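Local coordinates for protein GCN5-related N-acetyltransferase (Sphaerobacter thermophilus, PDB 3TT2) that probably transfers an acyl group, as in other GNAT-family enzymes most likely acetyl from acetyl-coenzyme A, to an acceptor that is not known, at residues V48-E53 with Q241-K246; R185-A190 with E207-M212; W223-E228 with G232-T237; G236-Q241 with G247-V252; V252-P257 with G262-L267. One frame throughout, in Å; residues are numbered along the deposited sequence.

Contact 1: V48-E53 with Q241-K246; sequences VLRDWE and QETAGK
The CA atoms of Arg50 and Ala244, nearest of the two backbones, are still 10.0 Å apart, so only side chains bring helix 45-51 and the type I' turn Thr243-Lys246 together. Arg50 does the spanning. Its chain leaves the helix with CG anti to the backbone N (chi1 170°) and then bends at chi3, which swings the guanidinium across the end of the hairpin. There the CB of Ala244 lies over one face of the group, 3.6 Å from Arg50 NH2. Thr243 runs past in the opposite direction, its CG2 oblique to the guanidinium and 3.7 Å from Arg50 NE. The hydroxyl of that threonine is engaged within its own strand: Gln241 NE2 gives Thr243 OG1 a weak hydrogen bond of 3.4 Å. Arg50 has a long, weak ion pair with Glu46 on its own helix. Cutting Arg50 back to an alanine would probably leave the Thr243 and Ala244 methyls without their partner from the helix. The contact joins the N-terminal and C-terminal GNAT regions at the surface, and with methyl groups against a guanidinium, and no hydrogen bond across, it implies a light touch rather than a lock.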
# COMPACT_ATOMS: atom_id res chain seq x y z
N VAL A 48 -13.83 -1.22 -5.03
CA VAL A 48 -13.41 -2.24 -5.99
C VAL A 48 -13.23 -1.63 -7.37
O VAL A 48 -12.16 -1.76 -7.97
CB VAL A 48 -14.43 -3.41 -6.03
CG1 VAL A 48 -14.27 -4.25 -7.27
CG2 VAL A 48 -14.29 -4.28 -4.80
N LEU A 49 -14.25 -0.93 -7.84
CA LEU A 49 -14.23 -0.24 -9.13
C LEU A 49 -13.07 0.73 -9.26
O LEU A 49 -12.57 0.96 -10.36
CB LEU A 49 -15.51 0.56 -9.30
CG LEU A 49 -16.77 -0.28 -9.34
CD1 LEU A 49 -17.94 0.61 -8.98
CD2 LEU A 49 -16.93 -0.91 -10.71
N ARG A 50 -12.70 1.34 -8.14
CA ARG A 50 -11.59 2.28 -8.11
C ARG A 50 -10.24 1.57 -8.13
O ARG A 50 -9.32 2.00 -8.83
CB ARG A 50 -11.67 3.17 -6.87
CG ARG A 50 -10.42 4.01 -6.64
CD ARG A 50 -10.48 4.82 -5.35
NE ARG A 50 -11.63 5.72 -5.30
CZ ARG A 50 -12.75 5.45 -4.63
NH1 ARG A 50 -12.87 4.31 -3.96
NH2 ARG A 50 -13.75 6.32 -4.63
N ASP A 51 -10.11 0.49 -7.37
CA ASP A 51 -8.88 -0.28 -7.36
C ASP A 51 -8.73 -1.09 -8.66
O ASP A 51 -7.70 -1.73 -8.89
CB ASP A 51 -8.80 -1.20 -6.13
CG ASP A 51 -8.97 -0.43 -4.82
OD1 ASP A 51 -9.07 0.81 -4.85
OD2 ASP A 51 -8.98 -1.08 -3.74
N TRP A 52 -9.76 -1.07 -9.49
CA TRP A 52 -9.70 -1.72 -10.79
C TRP A 52 -9.29 -0.75 -11.88
O TRP A 52 -9.21 -1.13 -13.05
CB TRP A 52 -11.05 -2.32 -11.15
CG TRP A 52 -11.31 -3.65 -10.57
CD1 TRP A 52 -10.42 -4.45 -9.92
CD2 TRP A 52 -12.55 -4.36 -10.58
NE1 TRP A 52 -11.02 -5.62 -9.53
CE2 TRP A 52 -12.34 -5.59 -9.92
CE3 TRP A 52 -13.83 -4.08 -11.08
CZ2 TRP A 52 -13.36 -6.54 -9.74
CZ3 TRP A 52 -14.83 -5.02 -10.91
CH2 TRP A 52 -14.59 -6.23 -10.25
N GLU A 53 -9.07 0.50 -11.49
CA GLU A 53 -8.73 1.55 -12.45
C GLU A 53 -7.42 1.20 -13.14
O GLU A 53 -7.32 1.29 -14.37
CB GLU A 53 -8.66 2.93 -11.78
CG GLU A 53 -10.04 3.55 -11.48
CD GLU A 53 -10.02 5.07 -11.30
OE1 GLU A 53 -8.93 5.68 -11.35
OE2 GLU A 53 -11.11 5.66 -11.12
N GLN A 241 -2.46 13.08 -0.06
CA GLN A 241 -3.45 13.15 -1.11
C GLN A 241 -4.81 12.93 -0.48
O GLN A 241 -4.91 12.48 0.66
CB GLN A 241 -3.17 12.08 -2.16
CG GLN A 241 -3.19 10.71 -1.58
CD GLN A 241 -2.92 9.64 -2.59
OE1 GLN A 241 -1.76 9.37 -2.92
NE2 GLN A 241 -3.98 9.02 -3.09
N GLU A 242 -5.86 13.27 -1.21
CA GLU A 242 -7.23 13.03 -0.75
C GLU A 242 -7.99 12.15 -1.74
O GLU A 242 -8.15 12.48 -2.90
CB GLU A 242 -7.97 14.35 -0.57
CG GLU A 242 -9.25 14.20 0.18
CD GLU A 242 -10.32 15.18 -0.24
OE1 GLU A 242 -10.13 16.41 -0.04
OE2 GLU A 242 -11.37 14.72 -0.76
N THR A 243 -8.46 11.00 -1.28
CA THR A 243 -9.26 10.16 -2.15
C THR A 243 -10.59 9.81 -1.48
O THR A 243 -10.60 9.26 -0.38
CB THR A 243 -8.53 8.87 -2.53
OG1 THR A 243 -7.35 9.20 -3.29
CG2 THR A 243 -9.42 7.99 -3.38
N ALA A 244 -11.68 10.14 -2.14
CA ALA A 244 -13.01 9.80 -1.64
C ALA A 244 -13.23 10.32 -0.23
O ALA A 244 -13.75 9.60 0.63
CB ALA A 244 -13.20 8.28 -1.68
N GLY A 245 -12.81 11.55 0.02
CA GLY A 245 -12.99 12.17 1.32
C GLY A 245 -12.17 11.57 2.45
O GLY A 245 -12.47 11.81 3.63
N LYS A 246 -11.17 10.76 2.11
CA LYS A 246 -10.22 10.23 3.09
C LYS A 246 -8.85 10.67 2.68
O LYS A 246 -8.59 10.84 1.49
CB LYS A 246 -10.27 8.70 3.19
CG LYS A 246 -11.56 8.16 3.72
CD LYS A 246 -11.45 6.68 4.03
CE LYS A 246 -10.44 6.42 5.14
NZ LYS A 246 -10.70 5.10 5.82

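Contact 2: R185-A190 with E207-M212; sequences RATYEA and ERWLSM
Tyr188 lies against Trp209 in the dense part of this contact. The CB of Tyr188 sits over the six-membered ring of Trp209, 3.8 Å from its centroid and 16° off the ring normal, a CH-pi contact. Further out, the edge of the tyrosine ring comes down on the indole face, with Tyr188 CD1 3.5 Å from Trp209 CG. The ring planes meet at 51°, so the pair is neither stacked nor T-shaped. With CG anti to the backbone N (chi1 165°), Tyr188 is laid across the indole, and the side chains slide past each other in opposite directions. Thr187 adds its CG2 obliquely at the far end of the indole, 3.9 Å from Trp209 CZ2. These residues belong to helices 184-194 and 206-213, which follow strand 173-177, consistent with the first two helices of the GNAT fold. The hydroxyls have partners outside the pair: Tyr188 OH bonds to Ser204 O and Thr187 OG1 to Asp183 O. Towards solvent the helices part company. Arg185 NH1 and Glu207 OE2 carry opposite charges but stay 6.8 Å apart. Arg185 instead makes a cation-pi contact with Phe206 and forms a long salt bridge within its own helix, NH2 to Glu189 OE2 at 3.8 Å, with the oxygen well out of the guanidinium plane. On helix 206-213, Ser211 turns its hydroxyl back to Glu207 O, reaching it from the face opposite Ser211 N.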
# COMPACT_ATOMS: atom_id res chain seq x y z
N ARG A 185 11.13 19.46 -9.60
CA ARG A 185 12.37 18.70 -9.65
C ARG A 185 12.99 18.59 -8.27
O ARG A 185 13.48 17.53 -7.90
CB ARG A 185 13.36 19.33 -10.63
CG ARG A 185 14.73 18.63 -10.74
CD ARG A 185 14.87 17.80 -12.03
NE ARG A 185 16.13 17.04 -12.09
CZ ARG A 185 16.28 15.79 -11.68
NH1 ARG A 185 15.25 15.12 -11.17
NH2 ARG A 185 17.46 15.18 -11.77
N ALA A 186 12.96 19.68 -7.52
CA ALA A 186 13.61 19.76 -6.22
C ALA A 186 12.98 18.81 -5.22
O ALA A 186 13.67 18.23 -4.39
CB ALA A 186 13.56 21.16 -5.70
N THR A 187 11.66 18.68 -5.31
CA THR A 187 10.88 17.83 -4.42
C THR A 187 11.16 16.39 -4.73
O THR A 187 11.36 15.56 -3.85
CB THR A 187 9.39 18.05 -4.63
OG1 THR A 187 9.00 19.28 -4.01
CG2 THR A 187 8.60 16.93 -4.03
N TYR A 188 11.16 16.09 -6.02
CA TYR A 188 11.52 14.78 -6.50
C TYR A 188 12.90 14.31 -6.00
O TYR A 188 13.07 13.14 -5.66
CB TYR A 188 11.50 14.77 -8.02
CG TYR A 188 12.20 13.57 -8.58
CD1 TYR A 188 11.59 12.33 -8.54
CD2 TYR A 188 13.49 13.67 -9.11
CE1 TYR A 188 12.23 11.21 -9.03
CE2 TYR A 188 14.13 12.56 -9.62
CZ TYR A 188 13.50 11.34 -9.57
OH TYR A 188 14.12 10.22 -10.06
N GLU A 189 13.88 15.20 -5.98
CA GLU A 189 15.23 14.84 -5.56
C GLU A 189 15.27 14.51 -4.08
O GLU A 189 16.01 13.63 -3.64
CB GLU A 189 16.23 15.96 -5.85
CG GLU A 189 16.53 16.14 -7.33
CD GLU A 189 17.40 17.36 -7.61
OE1 GLU A 189 17.58 18.21 -6.70
OE2 GLU A 189 17.92 17.46 -8.75
N ALA A 190 14.48 15.24 -3.32
CA ALA A 190 14.44 15.07 -1.88
C ALA A 190 13.75 13.77 -1.53
O ALA A 190 14.13 13.11 -0.58
CB ALA A 190 13.73 16.23 -1.25
N GLU A 207 10.68 11.39 -14.78
CA GLU A 207 9.49 11.38 -15.61
C GLU A 207 8.44 10.42 -15.06
O GLU A 207 7.25 10.73 -15.07
CB GLU A 207 9.83 11.07 -17.07
CG GLU A 207 10.73 12.12 -17.71
CD GLU A 207 12.20 11.99 -17.31
OE1 GLU A 207 12.65 10.84 -17.09
OE2 GLU A 207 12.90 13.02 -17.22
N ARG A 208 8.89 9.27 -14.57
CA ARG A 208 8.00 8.30 -13.93
C ARG A 208 7.29 8.93 -12.75
O ARG A 208 6.07 8.81 -12.60
CB ARG A 208 8.79 7.08 -13.45
CG ARG A 208 9.00 5.99 -14.49
CD ARG A 208 10.13 5.04 -14.08
NE ARG A 208 10.22 3.86 -14.94
CZ ARG A 208 10.82 3.83 -16.12
NH1 ARG A 208 11.39 4.92 -16.61
NH2 ARG A 208 10.85 2.70 -16.82
N TRP A 209 8.06 9.61 -11.91
CA TRP A 209 7.51 10.27 -10.74
C TRP A 209 6.49 11.32 -11.14
O TRP A 209 5.43 11.43 -10.52
CB TRP A 209 8.63 10.88 -9.93
CG TRP A 209 8.17 11.60 -8.71
CD1 TRP A 209 7.84 11.05 -7.51
CD2 TRP A 209 8.00 13.01 -8.57
NE1 TRP A 209 7.47 12.03 -6.63
CE2 TRP A 209 7.55 13.25 -7.26
CE3 TRP A 209 8.17 14.09 -9.43
CZ2 TRP A 209 7.29 14.53 -6.79
CZ3 TRP A 209 7.90 15.36 -8.96
CH2 TRP A 209 7.47 15.57 -7.66
N LEU A 210 6.80 12.09 -12.18
CA LEU A 210 5.87 13.09 -12.71
C LEU A 210 4.52 12.52 -13.11
O LEU A 210 3.49 13.13 -12.86
CB LEU A 210 6.48 13.80 -13.92
CG LEU A 210 7.49 14.91 -13.65
CD1 LEU A 210 7.70 15.71 -14.92
CD2 LEU A 210 7.03 15.81 -12.50
N SER A 211 4.53 11.37 -13.76
CA SER A 211 3.29 10.80 -14.27
C SER A 211 2.50 10.15 -13.16
O SER A 211 1.27 10.08 -13.23
CB SER A 211 3.59 9.78 -15.36
OG SER A 211 4.42 10.35 -16.35
N MSE A 212 3.19 9.69 -12.13
CA MSE A 212 2.51 9.04 -11.01
C MSE A 212 1.84 10.06 -10.12
O MSE A 212 0.83 9.78 -9.48
CB MSE A 212 3.50 8.24 -10.18
CG MSE A 212 3.85 6.89 -10.74
SE MSE A 212 4.89 5.87 -9.45
CE MSE A 212 6.51 6.95 -9.41

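Contact 3: W223-E228 with G232-T237; sequences WLLAVE and GHIVGT
Ile234 is the apolar centre of this beta hairpin, with Leu225 and Val227 against it on the same face. Leu225 CD1 meets Ile234 CD1 at 3.7 Å, and helix 184-194 packs over this face. Val227 has CG1 anti to the backbone N (chi1 172°), which leaves CG2 to touch Ile234 CG1 at 3.9 Å while CG1 lies by the backbone of His233. With an alanine in place of Val227, Ile234 CG1 would probably lose its neighbour on that side and the backbone of His233 the cover of the valine CG1. On the other face Ala226 CB touches Val235 CG2 at 3.7 Å, and Ile263 of helix 263-278 touches both.

Outward, the backbone departs twice from regular antiparallel pairing. Val235 and Gly236 both face Ala226 in a classic beta bulge: Val235 N gives Ala226 O a bond of 2.8 Å, and Gly236 N adds a weak one. Near the turn, Gly232 and His233 both face Glu228 in a G1 bulge. Glu228 N bonds to His233 O at 3.0 Å, and the glutamate carboxylate bonds to Ser231. Gly232 N sits 2.7 Å from Glu228 O, nearly along the C=O axis, though its N-H is bent away (140°).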
# COMPACT_ATOMS: atom_id res chain seq x y z
N TRP A 223 0.80 18.83 -0.24
CA TRP A 223 2.20 18.50 -0.37
C TRP A 223 3.07 19.48 0.40
O TRP A 223 3.29 20.61 -0.03
CB TRP A 223 2.62 18.52 -1.83
CG TRP A 223 2.29 17.28 -2.52
CD1 TRP A 223 1.30 16.40 -2.21
CD2 TRP A 223 2.99 16.72 -3.63
NE1 TRP A 223 1.32 15.34 -3.07
CE2 TRP A 223 2.35 15.51 -3.96
CE3 TRP A 223 4.09 17.13 -4.39
CZ2 TRP A 223 2.77 14.70 -5.01
CZ3 TRP A 223 4.51 16.33 -5.44
CH2 TRP A 223 3.85 15.13 -5.74
N LEU A 224 3.62 19.02 1.52
CA LEU A 224 4.42 19.88 2.36
C LEU A 224 5.88 19.52 2.28
O LEU A 224 6.25 18.35 2.19
CB LEU A 224 3.97 19.81 3.81
CG LEU A 224 2.52 20.20 4.06
CD1 LEU A 224 2.34 20.20 5.54
CD2 LEU A 224 2.25 21.56 3.52
N LEU A 225 6.70 20.56 2.32
CA LEU A 225 8.13 20.42 2.27
C LEU A 225 8.69 21.09 3.52
O LEU A 225 8.33 22.21 3.84
CB LEU A 225 8.66 21.14 1.03
CG LEU A 225 7.95 20.92 -0.30
CD1 LEU A 225 8.69 21.64 -1.43
CD2 LEU A 225 7.81 19.45 -0.62
N ALA A 226 9.55 20.39 4.25
CA ALA A 226 10.35 21.06 5.26
C ALA A 226 11.53 21.71 4.55
O ALA A 226 12.27 21.06 3.80
CB ALA A 226 10.79 20.10 6.33
N VAL A 227 11.68 23.01 4.77
CA VAL A 227 12.66 23.78 4.04
C VAL A 227 13.54 24.56 5.00
O VAL A 227 13.05 25.31 5.85
CB VAL A 227 11.98 24.73 3.05
CG1 VAL A 227 12.97 25.67 2.44
CG2 VAL A 227 11.32 23.91 1.97
N GLU A 228 14.85 24.38 4.84
CA GLU A 228 15.83 25.10 5.65
C GLU A 228 15.93 26.53 5.15
O GLU A 228 16.23 26.77 3.98
CB GLU A 228 17.19 24.41 5.58
CG GLU A 228 18.30 25.18 6.27
CD GLU A 228 19.59 24.38 6.45
OE1 GLU A 228 20.34 24.22 5.45
OE2 GLU A 228 19.84 23.90 7.59
N GLY A 232 17.34 27.47 1.66
CA GLY A 232 16.19 27.36 0.78
C GLY A 232 16.27 26.00 0.12
O GLY A 232 16.28 25.87 -1.09
N HIS A 233 16.38 24.97 0.95
CA HIS A 233 16.63 23.63 0.48
C HIS A 233 15.67 22.69 1.16
O HIS A 233 15.35 22.87 2.35
CB HIS A 233 18.07 23.22 0.76
CG HIS A 233 19.00 23.49 -0.38
ND1 HIS A 233 19.90 22.55 -0.83
CD2 HIS A 233 19.15 24.58 -1.17
CE1 HIS A 233 20.58 23.06 -1.85
NE2 HIS A 233 20.14 24.29 -2.08
N ILE A 234 15.22 21.69 0.43
CA ILE A 234 14.18 20.83 0.95
C ILE A 234 14.88 19.77 1.77
O ILE A 234 15.68 19.00 1.24
CB ILE A 234 13.34 20.24 -0.22
CG1 ILE A 234 12.43 21.34 -0.78
CG2 ILE A 234 12.53 19.09 0.24
CD1 ILE A 234 12.32 21.36 -2.27
N VAL A 235 14.62 19.79 3.08
CA VAL A 235 15.19 18.80 3.98
C VAL A 235 14.23 17.67 4.31
O VAL A 235 14.62 16.69 4.95
CB VAL A 235 15.69 19.43 5.30
CG1 VAL A 235 16.57 20.62 5.00
CG2 VAL A 235 14.52 19.82 6.20
N GLY A 236 12.99 17.77 3.85
CA GLY A 236 11.98 16.80 4.25
C GLY A 236 10.72 16.98 3.44
O GLY A 236 10.51 18.05 2.90
N THR A 237 9.89 15.94 3.34
CA THR A 237 8.63 16.03 2.60
C THR A 237 7.56 15.21 3.29
O THR A 237 7.85 14.20 3.93
CB THR A 237 8.74 15.48 1.15
OG1 THR A 237 9.03 14.07 1.20
CG2 THR A 237 9.82 16.21 0.33

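Contact 4: G236-Q241 with G247-V252; sequences GTCLGQ and GWIGSV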
# COMPACT_ATOMS: atom_id res chain seq x y z
N GLY A 236 12.99 17.77 3.85
CA GLY A 236 11.98 16.80 4.25
C GLY A 236 10.72 16.98 3.44
O GLY A 236 10.51 18.05 2.90
N THR A 237 9.89 15.94 3.34
CA THR A 237 8.63 16.03 2.60
C THR A 237 7.56 15.21 3.29
O THR A 237 7.85 14.20 3.93
CB THR A 237 8.74 15.48 1.15
OG1 THR A 237 9.03 14.07 1.20
CG2 THR A 237 9.82 16.21 0.33
N CYS A 238 6.33 15.70 3.19
CA CYS A 238 5.18 14.89 3.49
C CYS A 238 4.19 15.12 2.36
O CYS A 238 3.60 16.19 2.26
CB CYS A 238 4.58 15.36 4.80
SG CYS A 238 3.36 14.27 5.52
N LEU A 239 3.95 14.10 1.55
CA LEU A 239 3.09 14.30 0.42
C LEU A 239 1.80 13.54 0.64
O LEU A 239 1.72 12.32 0.50
CB LEU A 239 3.79 13.84 -0.85
CG LEU A 239 5.27 14.25 -0.94
CD1 LEU A 239 5.94 13.70 -2.19
CD2 LEU A 239 5.44 15.77 -0.88
N GLY A 240 0.76 14.32 0.93
CA GLY A 240 -0.56 13.78 1.18
C GLY A 240 -1.39 13.85 -0.07
O GLY A 240 -1.08 14.56 -1.04
N GLN A 241 -2.46 13.08 -0.06
CA GLN A 241 -3.45 13.15 -1.11
C GLN A 241 -4.81 12.93 -0.48
O GLN A 241 -4.91 12.48 0.66
CB GLN A 241 -3.17 12.08 -2.16
CG GLN A 241 -3.19 10.71 -1.58
CD GLN A 241 -2.92 9.64 -2.59
OE1 GLN A 241 -1.76 9.37 -2.92
NE2 GLN A 241 -3.98 9.02 -3.09
N GLY A 247 -8.00 10.94 3.65
CA GLY A 247 -6.62 11.28 3.34
C GLY A 247 -5.69 10.08 3.25
O GLY A 247 -5.85 9.10 3.97
N TRP A 248 -4.69 10.17 2.39
CA TRP A 248 -3.65 9.16 2.40
C TRP A 248 -2.32 9.86 2.27
O TRP A 248 -2.14 10.71 1.40
CB TRP A 248 -3.81 8.13 1.27
CG TRP A 248 -2.73 7.06 1.32
CD1 TRP A 248 -1.58 7.01 0.58
CD2 TRP A 248 -2.70 5.90 2.17
NE1 TRP A 248 -0.85 5.90 0.91
CE2 TRP A 248 -1.51 5.20 1.89
CE3 TRP A 248 -3.56 5.39 3.16
CZ2 TRP A 248 -1.16 4.01 2.55
CZ3 TRP A 248 -3.22 4.21 3.81
CH2 TRP A 248 -2.02 3.54 3.50
N ILE A 249 -1.41 9.50 3.16
CA ILE A 249 -0.07 10.07 3.10
C ILE A 249 0.88 9.01 2.59
O ILE A 249 1.16 8.02 3.28
CB ILE A 249 0.38 10.61 4.48
CG1 ILE A 249 -0.60 11.66 4.97
CG2 ILE A 249 1.75 11.22 4.41
CD1 ILE A 249 -0.33 12.10 6.35
N GLY A 250 1.38 9.21 1.38
CA GLY A 250 2.30 8.25 0.83
C GLY A 250 3.61 8.22 1.58
O GLY A 250 4.00 7.19 2.14
N SER A 251 4.30 9.36 1.64
CA SER A 251 5.62 9.35 2.25
C SER A 251 5.90 10.56 3.12
O SER A 251 5.87 11.70 2.64
CB SER A 251 6.69 9.22 1.15
OG SER A 251 6.69 10.34 0.28
N VAL A 252 6.22 10.32 4.38
CA VAL A 252 6.83 11.36 5.17
C VAL A 252 8.30 10.98 5.37
O VAL A 252 8.61 9.82 5.60
CB VAL A 252 6.12 11.53 6.51
CG1 VAL A 252 6.06 10.19 7.27
CG2 VAL A 252 6.81 12.61 7.33
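Gln241 lies beside Trp248, both side chains pointing the same way off the sheet, with Gln241 CG 3.9 Å from Trp248 CB. The glutamine CG sits between the backbone N and the carbonyl carbon (chi1 59°), and the chain then runs extended, which brings OE1 to the edge of the indole, its amide plane turned 80° from the ring. Beneath them the backbones hold each other twice: Gln241 N bonds to Trp248 O at 2.8 Å, and Trp248 N to Gln241 O at 2.9 Å. On the opposite face Cys238 SG touches two branched side chains, 3.6 Å from Ile249 CG2 and 4.0 Å from Val252 CB, and Leu268 of helix 263-278 packs on this group.

Farther from the turn the hairpin of strands 233-243 and 246-254 slips by one residue: Gly240 pairs with Ile249, but Cys238 with Val252. Leu239 N bonds to Ser251 O at 3.3 Å while Leu239 O takes Gly250 N at 3.2 Å. This is consistent with the bulge that GNAT enzymes carry in their fourth strand, which splays it from the next to admit the cofactor. The directional grip comes from the backbone bonds, while Cys238 and Ile249 give helix 263-278 an apolar surface on one face.

Contact 5: V252-P257 with G262-L267; sequences VGVRRP and GIALAL. With SO4 (sulfate ion), chain B.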
# COMPACT_ATOMS: atom_id res chain seq x y z
N VAL A 252 6.22 10.32 4.38
CA VAL A 252 6.83 11.36 5.17
C VAL A 252 8.30 10.98 5.37
O VAL A 252 8.61 9.82 5.60
CB VAL A 252 6.12 11.53 6.51
CG1 VAL A 252 6.06 10.19 7.27
CG2 VAL A 252 6.81 12.61 7.33
N GLY A 253 9.22 11.92 5.22
CA GLY A 253 10.62 11.58 5.37
C GLY A 253 11.62 12.72 5.40
O GLY A 253 11.39 13.78 4.84
N VAL A 254 12.77 12.47 6.01
CA VAL A 254 13.76 13.50 6.17
C VAL A 254 15.05 13.03 5.54
O VAL A 254 15.41 11.88 5.68
CB VAL A 254 13.95 13.87 7.66
CG1 VAL A 254 14.92 15.01 7.82
CG2 VAL A 254 12.62 14.26 8.26
N ARG A 255 15.73 13.92 4.81
CA ARG A 255 17.05 13.61 4.26
C ARG A 255 18.05 13.43 5.39
O ARG A 255 17.92 14.07 6.43
CB ARG A 255 17.47 14.71 3.28
CG ARG A 255 16.80 14.53 1.93
CD ARG A 255 16.67 15.78 1.14
NE ARG A 255 17.97 16.32 0.80
CZ ARG A 255 18.22 17.00 -0.31
NH1 ARG A 255 17.24 17.20 -1.19
NH2 ARG A 255 19.44 17.48 -0.54
N ARG A 256 19.03 12.55 5.21
CA ARG A 256 19.89 12.11 6.32
C ARG A 256 20.52 13.20 7.19
O ARG A 256 20.50 13.10 8.42
CB ARG A 256 20.92 11.07 5.88
CG ARG A 256 21.88 10.62 7.00
CD ARG A 256 22.72 9.40 6.59
NE ARG A 256 21.88 8.25 6.28
CZ ARG A 256 21.83 7.64 5.10
NH1 ARG A 256 22.61 8.05 4.11
NH2 ARG A 256 21.03 6.60 4.92
N PRO A 257 21.09 14.25 6.57
CA PRO A 257 21.74 15.29 7.38
C PRO A 257 20.79 16.00 8.32
O PRO A 257 21.24 16.62 9.29
CB PRO A 257 22.19 16.29 6.33
CG PRO A 257 22.29 15.53 5.09
CD PRO A 257 21.19 14.55 5.14
N GLY A 262 13.27 16.28 14.86
CA GLY A 262 11.83 16.25 15.04
C GLY A 262 11.10 16.84 13.85
O GLY A 262 9.97 17.29 13.98
N ILE A 263 11.74 16.83 12.69
CA ILE A 263 11.14 17.35 11.46
C ILE A 263 9.95 16.52 10.92
O ILE A 263 8.99 17.08 10.39
CB ILE A 263 12.22 17.52 10.37
CG1 ILE A 263 13.15 18.68 10.70
CG2 ILE A 263 11.59 17.74 9.00
CD1 ILE A 263 14.46 18.62 9.95
N ALA A 264 10.01 15.20 11.04
CA ALA A 264 8.93 14.35 10.56
C ALA A 264 7.66 14.61 11.37
O ALA A 264 6.58 14.76 10.80
CB ALA A 264 9.34 12.90 10.66
N LEU A 265 7.79 14.70 12.69
CA LEU A 265 6.65 15.05 13.54
C LEU A 265 6.02 16.41 13.19
O LEU A 265 4.81 16.52 13.14
CB LEU A 265 7.05 15.04 15.00
CG LEU A 265 5.87 15.20 15.94
CD1 LEU A 265 4.90 14.10 15.66
CD2 LEU A 265 6.32 15.14 17.40
N ALA A 266 6.84 17.42 12.96
CA ALA A 266 6.33 18.71 12.50
C ALA A 266 5.63 18.55 11.17
O ALA A 266 4.56 19.12 10.97
CB ALA A 266 7.43 19.73 12.39
N LEU A 267 6.24 17.80 10.25
CA LEU A 267 5.63 17.62 8.93
C LEU A 267 4.24 16.99 9.06
O LEU A 267 3.29 17.47 8.48
CB LEU A 267 6.49 16.79 7.98
CG LEU A 267 7.52 17.62 7.22
CD1 LEU A 267 8.47 16.71 6.45
CD2 LEU A 267 6.86 18.61 6.31
S SO4 B . 13.25 12.38 12.02
O1 SO4 B . 12.93 13.79 11.84
O2 SO4 B . 12.52 11.81 13.13
O3 SO4 B . 12.96 11.63 10.80
O4 SO4 B . 14.66 12.24 12.38
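Val254 points from the end of its strand towards the first turn of helix 263-278, and a sulfate ion sits in the angle between them. Its CB lies 4.0 Å from sulfate O3. From there the side chain forks. CG1, anti to the backbone N (chi1 -176°), turns to the neighbouring strand and packs near Val235 O. CG2, beside the backbone N, is the branch that meets the helix: it touches Ile263 CG2 at 3.7 Å, lies a little farther from Ala264 CB, and comes within 3.6 Å of sulfate O1.

The same ion accepts from the helix start. Ala264 N gives O1 a weak but fairly straight hydrogen bond of 3.3 Å, 163° at the hydrogen, and Gly260 N binds the sulfate as well. Gly262 is the N-cap, so the anion lies where the first-turn amides of the helix point, and would probably feel its dipole. Arg259, Gly262 and Ala264 match the fixed positions of the Arg/Gln-x-x-Gly-x-Gly/Ala signature of the GNAT fold, the loop between the fourth strand and the following helix that in relatives grips the coenzyme A pyrophosphate. The sulfate, probably from the crystallisation liquor, may therefore mark that phosphate site.

Deeper in, the strand and helix run roughly antiparallel, their axes 8.0 Å apart at closest approach. Val252 reaches over with CG2, placed anti to its own backbone N, and rests between Ala264 CB and Leu267 CB, 4.2 Å from each. Tyr299 of helix 297-301 also packs on Val252, and Trp169 on Leu267.

How the contacts relate
Contacts 3, 4 and 5 are built along strands 223-228, 233-243 and 246-254, with helix 263-278 completing contact 5. The centres of contacts 3 and 5 are about 9 Å apart, and contact 4 is about 12 Å from each. Probable backbone hydrogen bonds join them, Leu224 O to Cys238 N at 2.8 Å and Thr237 O to Gly253 N at 2.9 Å. Leu267 of contact 5 packs on Cys238 of contact 4. Contact 2 presses on contact 3, Trp209 CZ2 lying 3.6 Å from Trp223 CZ3. The sulfate is bound at contact 5, the probable cofactor-phosphate end. Contact 1, where the N-terminal region meets the hairpin tip, shares Gln241 with contact 4 but lies about 27 Å, centre to centre, from contact 5.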